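Local structure of endo-beta-1,2-glucanase (Talaromyces funiculosus, 6IMV) at residues Y244-Y249 with Y275-L280; E252-W256 with E311-Y315. The protein probably hydrolyses internal beta-1,2-glucosidic bonds of beta-1,2-glucans, as an endo-acting fungal glycoside hydrolase that binds sophorose. The contacts are given in a common frame with arbitrary orientation. Numbering follows the deposited sequence.

Contact 1: residues Y244-Y249 with Y275-L280; sequences YLNDPY and YKRPQL. With GLC (alpha-D-glucopyranose), chain D; NAG (2-acetamido-2-deoxy-beta-D-glucopyranose), chain H.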
loop_
_atom_site.group_PDB
_atom_site.type_symbol
_atom_site.label_atom_id
_atom_site.label_comp_id
_atom_site.label_asym_id
_atom_site.label_seq_id
_atom_site.Cartn_x
_atom_site.Cartn_y
_atom_site.Cartn_z
ATOM N N TYR A 244 15.688 1.584 -12.646
ATOM C CA TYR A 244 15.158 0.235 -12.816
ATOM C C TYR A 244 14.535 -0.257 -11.507
ATOM O O TYR A 244 14.905 0.182 -10.428
ATOM C CB TYR A 244 16.260 -0.719 -13.284
ATOM C CG TYR A 244 17.015 -0.235 -14.494
ATOM C CD1 TYR A 244 16.400 -0.184 -15.736
ATOM C CD2 TYR A 244 18.335 0.187 -14.399
ATOM C CE1 TYR A 244 17.077 0.272 -16.856
ATOM C CE2 TYR A 244 19.025 0.641 -15.512
ATOM C CZ TYR A 244 18.391 0.692 -16.742
ATOM O OH TYR A 244 19.055 1.138 -17.846
ATOM N N LEU A 245 13.568 -1.168 -11.646
ATOM C CA LEU A 245 13.028 -1.920 -10.528
ATOM C C LEU A 245 14.047 -2.996 -10.152
ATOM O O LEU A 245 13.995 -4.094 -10.685
ATOM C CB LEU A 245 11.687 -2.534 -10.943
ATOM C CG LEU A 245 10.601 -1.530 -11.310
ATOM C CD1 LEU A 245 9.270 -2.223 -11.516
ATOM C CD2 LEU A 245 10.473 -0.457 -10.239
ATOM N N ASN A 246 14.980 -2.650 -9.254
ATOM C CA ASN A 246 16.128 -3.513 -8.969
ATOM C C ASN A 246 16.356 -3.674 -7.460
ATOM O O ASN A 246 17.460 -4.072 -7.038
ATOM C CB ASN A 246 17.390 -2.973 -9.641
ATOM C CG ASN A 246 17.857 -1.656 -9.062
ATOM O OD1 ASN A 246 17.108 -0.982 -8.357
ATOM N ND2 ASN A 246 19.105 -1.302 -9.324
ATOM N N ASP A 247 15.323 -3.423 -6.646
ATOM C CA ASP A 247 15.503 -3.428 -5.196
ATOM C C ASP A 247 14.438 -4.293 -4.517
ATOM O O ASP A 247 13.494 -4.748 -5.151
ATOM C CB ASP A 247 15.560 -1.987 -4.692
ATOM C CG ASP A 247 14.263 -1.218 -4.861
ATOM O OD1 ASP A 247 13.187 -1.819 -4.665
ATOM O OD2 ASP A 247 14.345 -0.023 -5.166
ATOM N N PRO A 248 14.562 -4.563 -3.197
ATOM C CA PRO A 248 13.606 -5.422 -2.497
ATOM C C PRO A 248 12.296 -4.758 -2.027
ATOM O O PRO A 248 11.529 -5.375 -1.259
ATOM C CB PRO A 248 14.370 -5.928 -1.265
ATOM C CG PRO A 248 15.669 -5.131 -1.207
ATOM C CD PRO A 248 15.652 -4.111 -2.327
ATOM N N TYR A 249 12.017 -3.539 -2.487
ATOM C CA TYR A 249 10.832 -2.788 -2.034
ATOM C C TYR A 249 9.666 -3.142 -2.979
ATOM O O TYR A 249 9.618 -4.251 -3.484
ATOM C CB TYR A 249 11.226 -1.321 -1.818
ATOM C CG TYR A 249 12.593 -1.198 -1.188
ATOM C CD1 TYR A 249 12.895 -1.834 0.008
ATOM C CD2 TYR A 249 13.619 -0.534 -1.835
ATOM C CE1 TYR A 249 14.173 -1.785 0.556
ATOM C CE2 TYR A 249 14.901 -0.483 -1.312
ATOM C CZ TYR A 249 15.182 -1.108 -0.110
ATOM O OH TYR A 249 16.448 -1.046 0.403
ATOM N N TYR A 275 20.755 -9.022 -11.059
ATOM C CA TYR A 275 20.819 -7.582 -11.164
ATOM C C TYR A 275 20.250 -6.930 -9.894
ATOM O O TYR A 275 20.631 -5.821 -9.542
ATOM C CB TYR A 275 20.081 -7.094 -12.412
ATOM C CG TYR A 275 20.314 -5.635 -12.684
ATOM C CD1 TYR A 275 21.551 -5.199 -13.136
ATOM C CD2 TYR A 275 19.337 -4.688 -12.443
ATOM C CE1 TYR A 275 21.802 -3.858 -13.368
ATOM C CE2 TYR A 275 19.565 -3.344 -12.681
ATOM C CZ TYR A 275 20.801 -2.930 -13.148
ATOM O OH TYR A 275 21.046 -1.614 -13.376
ATOM N N LYS A 276 19.328 -7.634 -9.226
ATOM C CA LYS A 276 18.677 -7.163 -8.007
ATOM C C LYS A 276 19.591 -7.321 -6.786
ATOM O O LYS A 276 19.439 -6.584 -5.823
ATOM C CB LYS A 276 17.361 -7.918 -7.784
ATOM C CG LYS A 276 16.140 -7.285 -8.441
ATOM C CD LYS A 276 14.916 -8.182 -8.465
ATOM C CE LYS A 276 14.451 -8.587 -7.080
ATOM N NZ LYS A 276 14.162 -7.418 -6.222
ATOM N N ARG A 277 20.528 -8.276 -6.840
ATOM C CA ARG A 277 21.212 -8.821 -5.646
ATOM C C ARG A 277 21.946 -7.735 -4.859
ATOM O O ARG A 277 21.895 -7.733 -3.631
ATOM C CB ARG A 277 22.172 -9.948 -6.047
ATOM C CG ARG A 277 22.385 -11.008 -4.970
ATOM C CD ARG A 277 22.852 -12.348 -5.526
ATOM N NE ARG A 277 21.763 -13.062 -6.193
ATOM C CZ ARG A 277 21.890 -13.800 -7.292
ATOM N NH1 ARG A 277 23.029 -13.800 -7.960
ATOM N NH2 ARG A 277 20.871 -14.528 -7.715
ATOM N N PRO A 278 22.681 -6.796 -5.501
ATOM C CA PRO A 278 23.405 -5.770 -4.752
ATOM C C PRO A 278 22.514 -4.808 -3.941
ATOM O O PRO A 278 23.030 -4.082 -3.101
ATOM C CB PRO A 278 24.165 -4.988 -5.843
ATOM C CG PRO A 278 24.225 -5.941 -7.029
ATOM C CD PRO A 278 22.920 -6.708 -6.956
ATOM N N GLN A 279 21.202 -4.787 -4.205
ATOM C CA GLN A 279 20.283 -3.881 -3.494
ATOM C C GLN A 279 19.665 -4.584 -2.273
ATOM O O GLN A 279 18.943 -3.942 -1.503
ATOM C CB GLN A 279 19.210 -3.357 -4.448
ATOM C CG GLN A 279 19.705 -2.277 -5.404
ATOM C CD GLN A 279 20.703 -2.772 -6.421
ATOM O OE1 GLN A 279 21.841 -2.322 -6.459
ATOM N NE2 GLN A 279 20.296 -3.719 -7.248
ATOM N N LEU A 280 19.926 -5.890 -2.119
ATOM C CA LEU A 280 19.496 -6.672 -0.953
ATOM C C LEU A 280 20.661 -6.748 0.039
ATOM O O LEU A 280 21.625 -7.462 -0.204
ATOM C CB LEU A 280 19.054 -8.067 -1.410
ATOM C CG LEU A 280 18.434 -8.961 -0.333
ATOM C CD1 LEU A 280 17.167 -8.332 0.225
ATOM C CD2 LEU A 280 18.154 -10.357 -0.869
HETATM C C1 GLC D . 10.643 5.146 -5.878
HETATM C C2 GLC D . 9.243 4.615 -5.667
HETATM C C3 GLC D . 9.032 4.209 -4.220
HETATM C C4 GLC D . 10.055 3.154 -3.836
HETATM C C5 GLC D . 11.458 3.712 -4.080
HETATM C C6 GLC D . 12.527 2.646 -3.854
HETATM O O1 GLC D . 10.716 6.384 -5.139
HETATM O O2 GLC D . 8.323 5.670 -5.988
HETATM O O3 GLC D . 7.722 3.686 -4.007
HETATM O O4 GLC D . 9.853 2.755 -2.475
HETATM O O5 GLC D . 11.587 4.185 -5.427
HETATM O O6 GLC D . 12.359 1.554 -4.764
HETATM C C1 NAG H . 22.474 2.937 -2.374
HETATM C C2 NAG H . 23.922 2.794 -1.911
HETATM C C3 NAG H . 24.809 2.777 -3.148
HETATM C C4 NAG H . 24.413 1.582 -4.010
HETATM C C5 NAG H . 22.982 1.829 -4.506
HETATM C C6 NAG H . 22.451 0.721 -5.409
HETATM C C7 NAG H . 24.448 3.790 0.279
HETATM C C8 NAG H . 24.805 5.044 0.999
HETATM N N2 NAG H . 24.318 3.887 -1.041
HETATM O O3 NAG H . 26.161 2.661 -2.739
HETATM O O4 NAG H . 25.371 1.373 -5.056
HETATM O O5 NAG H . 22.141 1.925 -3.347
HETATM O O6 NAG H . 22.710 -0.561 -4.814
HETATM O O7 NAG H . 24.268 2.755 0.883
HETATM O O HOH W 1 18.865 -1.241 -1.167
#
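In this (alpha/alpha)6-barrel glucanase, a sugar-binding loop shaped by an Asx turn at Asp-247 packs on helix 266-276 and the 3-10 residues that follow it. Leu-245, two residues before Asp-247, is the centre of an inverse gamma turn. Asp-247 takes the p rotamer, so its OD1 accepts from Tyr-249 N at 3.0 Å. Asp-247 OD2 accepts from GLC O6 at 2.6 Å. This glucose is probably part of the bound sophorose, and Glu-250 and His-304 also hold it.

Across the interface, Gln-279 is folded by chi1 m and chi2 p. Gln-279 NE2 donates to Asn-246 O at 2.9 Å, and more weakly to Tyr-275 O at 3.1 Å. The same carbonyl, Asn-246 O, also receives a CA-H...O contact from Lys-276 CA at 3.5 Å. Gln-279 OE1 accepts from NAG O6 at 2.6 Å, so a glycan attached to the protein rests on this junction. Lys-276 bends at chi3 and chi4, both p. Lys-276 NZ comes within 3.0 Å of Asp-247 O at a poor angle, and its salt-bridge partner is Glu-252.

At one end, the edge of Tyr-275 (chi1 t) meets the face of Tyr-244 in an offset edge-to-face pair, with centroids 6.0 Å apart. At the other, Pro-248 CG touches Leu-280 CD1 at 3.8 Å, next to Tyr-472 of helix 461-475. Tyr-249 OH is hydrogen-bonded to Lys-297 O. One water also joins the segments, donating to Tyr-249 OH at 2.9 Å and to Gln-279 O at 2.7 Å.

Contact 2: residues E252-W256 with E311-Y315; sequences ELFTW and EMPYY
Residues 252-256 form the first turn of helix 252-261, with Trp-256 N bonded to Glu-252 O at 3.2 Å. The partner, 311-315, is a loop running into a 3-10 turn that includes Tyr-314 and Tyr-315. Pro-313 is the centre of an inverse gamma turn, in which Tyr-314 N bonds to Met-312 O at 2.8 Å. The nearest CA atoms, of Leu-253 and Met-312, lie 8.0 Å apart. Side chains fill the gap.

Glu-252 is extended (chi1 t, chi2 t), and its OE1 accepts from OH of Tyr-314 (chi1 m, chi2 -89°) at 2.5 Å. Lys-308 and Lys-276 form salt bridges with this carboxylate. Leu-253 (m, t) sets CD1 3.6 Å from Glu-311 CD and CD2 3.6 Å from Met-312 SD. Trp-256 (chi1 m, chi2 118°) donates from NE1 to Tyr-314 OH at 2.8 Å. Met-312 (m, t, p) puts CE over the Trp-256 five-membered ring, a CH-pi contact 4.1 Å from its centroid, and SD obliquely at 4.0 Å, a Met-aromatic contact.

In this buried aromatic and methionine cluster the Tyr-314 hydroxyl both donates and accepts. Trp-171 of helix 163-182, Phe-464 and Ile-468 of helix 461-475, and Met-455 of helix 448-457 pack around it.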
loop_
_atom_site.group_PDB
_atom_site.type_symbol
_atom_site.label_atom_id
_atom_site.label_comp_id
_atom_site.label_asym_id
_atom_site.label_seq_id
_atom_site.Cartn_x
_atom_site.Cartn_y
_atom_site.Cartn_z
ATOM N N GLU A 252 9.377 -5.150 -6.369
ATOM C CA GLU A 252 9.669 -6.580 -6.466
ATOM C C GLU A 252 8.433 -7.365 -6.924
ATOM O O GLU A 252 8.565 -8.429 -7.550
ATOM C CB GLU A 252 10.210 -7.118 -5.145
ATOM C CG GLU A 252 10.825 -8.497 -5.284
ATOM C CD GLU A 252 11.641 -8.881 -4.068
ATOM O OE1 GLU A 252 11.059 -9.482 -3.139
ATOM O OE2 GLU A 252 12.839 -8.529 -4.033
ATOM N N LEU A 253 7.240 -6.850 -6.629
ATOM C CA LEU A 253 5.993 -7.491 -7.075
ATOM C C LEU A 253 5.987 -7.605 -8.604
ATOM O O LEU A 253 5.590 -8.641 -9.152
ATOM C CB LEU A 253 4.787 -6.696 -6.565
ATOM C CG LEU A 253 4.530 -6.777 -5.060
ATOM C CD1 LEU A 253 3.262 -6.019 -4.700
ATOM C CD2 LEU A 253 4.442 -8.224 -4.594
ATOM N N PHE A 254 6.461 -6.556 -9.284
ATOM C CA PHE A 254 6.467 -6.555 -10.730
ATOM C C PHE A 254 7.500 -7.551 -11.266
ATOM O O PHE A 254 7.240 -8.213 -12.276
ATOM C CB PHE A 254 6.716 -5.165 -11.315
ATOM C CG PHE A 254 6.370 -5.142 -12.778
ATOM C CD1 PHE A 254 5.050 -5.103 -13.180
ATOM C CD2 PHE A 254 7.350 -5.294 -13.744
ATOM C CE1 PHE A 254 4.714 -5.145 -14.525
ATOM C CE2 PHE A 254 7.010 -5.328 -15.087
ATOM C CZ PHE A 254 5.699 -5.255 -15.471
ATOM N N THR A 255 8.655 -7.654 -10.601
ATOM C CA THR A 255 9.661 -8.658 -10.947
ATOM C C THR A 255 9.012 -10.045 -11.057
ATOM O O THR A 255 9.235 -10.754 -12.039
ATOM C CB THR A 255 10.809 -8.711 -9.934
ATOM O OG1 THR A 255 11.361 -7.402 -9.807
ATOM C CG2 THR A 255 11.904 -9.672 -10.336
ATOM N N TRP A 256 8.221 -10.418 -10.044
ATOM C CA TRP A 256 7.554 -11.719 -10.003
ATOM C C TRP A 256 6.588 -11.876 -11.180
ATOM O O TRP A 256 6.429 -12.995 -11.706
ATOM C CB TRP A 256 6.813 -11.929 -8.683
ATOM C CG TRP A 256 7.703 -12.163 -7.499
ATOM C CD1 TRP A 256 7.802 -11.379 -6.388
ATOM C CD2 TRP A 256 8.585 -13.282 -7.286
ATOM N NE1 TRP A 256 8.688 -11.929 -5.502
ATOM C CE2 TRP A 256 9.178 -13.099 -6.020
ATOM C CE3 TRP A 256 8.919 -14.423 -8.028
ATOM C CZ2 TRP A 256 10.098 -14.001 -5.491
ATOM C CZ3 TRP A 256 9.830 -15.320 -7.507
ATOM C CH2 TRP A 256 10.406 -15.109 -6.253
ATOM N N GLU A 311 0.910 -8.716 -0.349
ATOM C CA GLU A 311 0.371 -9.198 -1.629
ATOM C C GLU A 311 0.905 -10.590 -2.006
ATOM O O GLU A 311 0.288 -11.260 -2.791
ATOM C CB GLU A 311 0.678 -8.188 -2.734
ATOM C CG GLU A 311 0.136 -6.799 -2.432
ATOM C CD GLU A 311 -0.172 -5.955 -3.654
ATOM O OE1 GLU A 311 -0.594 -6.531 -4.706
ATOM O OE2 GLU A 311 0.027 -4.738 -3.568
ATOM N N MET A 312 2.050 -11.014 -1.471
ATOM C CA MET A 312 2.596 -12.344 -1.766
ATOM C C MET A 312 3.094 -12.965 -0.471
ATOM O O MET A 312 3.446 -12.244 0.458
ATOM C CB MET A 312 3.733 -12.266 -2.788
ATOM C CG MET A 312 3.277 -11.709 -4.124
ATOM S SD MET A 312 4.565 -11.742 -5.366
ATOM C CE MET A 312 4.515 -13.461 -5.885
ATOM N N PRO A 313 3.097 -14.311 -0.358
ATOM C CA PRO A 313 3.378 -14.983 0.915
ATOM C C PRO A 313 4.867 -15.044 1.300
ATOM O O PRO A 313 5.400 -16.118 1.572
ATOM C CB PRO A 313 2.790 -16.385 0.675
ATOM C CG PRO A 313 2.980 -16.614 -0.800
ATOM C CD PRO A 313 2.742 -15.257 -1.431
ATOM N N TYR A 314 5.501 -13.873 1.384
ATOM C CA TYR A 314 6.861 -13.721 1.857
ATOM C C TYR A 314 7.036 -14.329 3.258
ATOM O O TYR A 314 8.079 -14.896 3.549
ATOM C CB TYR A 314 7.245 -12.236 1.877
ATOM C CG TYR A 314 7.603 -11.685 0.521
ATOM C CD1 TYR A 314 8.909 -11.749 0.064
ATOM C CD2 TYR A 314 6.646 -11.116 -0.309
ATOM C CE1 TYR A 314 9.258 -11.257 -1.180
ATOM C CE2 TYR A 314 6.982 -10.624 -1.562
ATOM C CZ TYR A 314 8.293 -10.699 -2.000
ATOM O OH TYR A 314 8.661 -10.228 -3.232
ATOM N N TYR A 315 6.021 -14.201 4.124
ATOM C CA TYR A 315 6.163 -14.599 5.531
ATOM C C TYR A 315 5.937 -16.105 5.727
ATOM O O TYR A 315 6.040 -16.571 6.863
ATOM C CB TYR A 315 5.255 -13.753 6.426
ATOM C CG TYR A 315 5.651 -12.302 6.527
ATOM C CD1 TYR A 315 6.872 -11.847 6.039
ATOM C CD2 TYR A 315 4.803 -11.370 7.112
ATOM C CE1 TYR A 315 7.223 -10.509 6.111
ATOM C CE2 TYR A 315 5.152 -10.035 7.211
ATOM C CZ TYR A 315 6.370 -9.601 6.714
ATOM O OH TYR A 315 6.734 -8.286 6.799
#

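In the fold
The two contacts lie about 13 Å apart, centre to centre, and touch directly. Their segments alternate along the chain: the loop 244-249 leads into helix 252-261, and helix 266-276 follows. A salt bridge from Lys-276 NZ to Glu-252 OE2, at 2.8 Å, joins them. Apolar contacts add to it: Leu-245 CD1 to Phe-254 CB at 3.9 Å, and Lys-276 CD to Thr-255 CG2 at 3.8 Å. Lys-308 also links them, through Pro-248 O and Glu-252 OE1. Contact 1 reaches the bound glucose itself. Contact 2 lies farther from the sugars, with the Glu-252 side chain about 9 Å from GLC and that of Leu-253 about 11 Å from BGC.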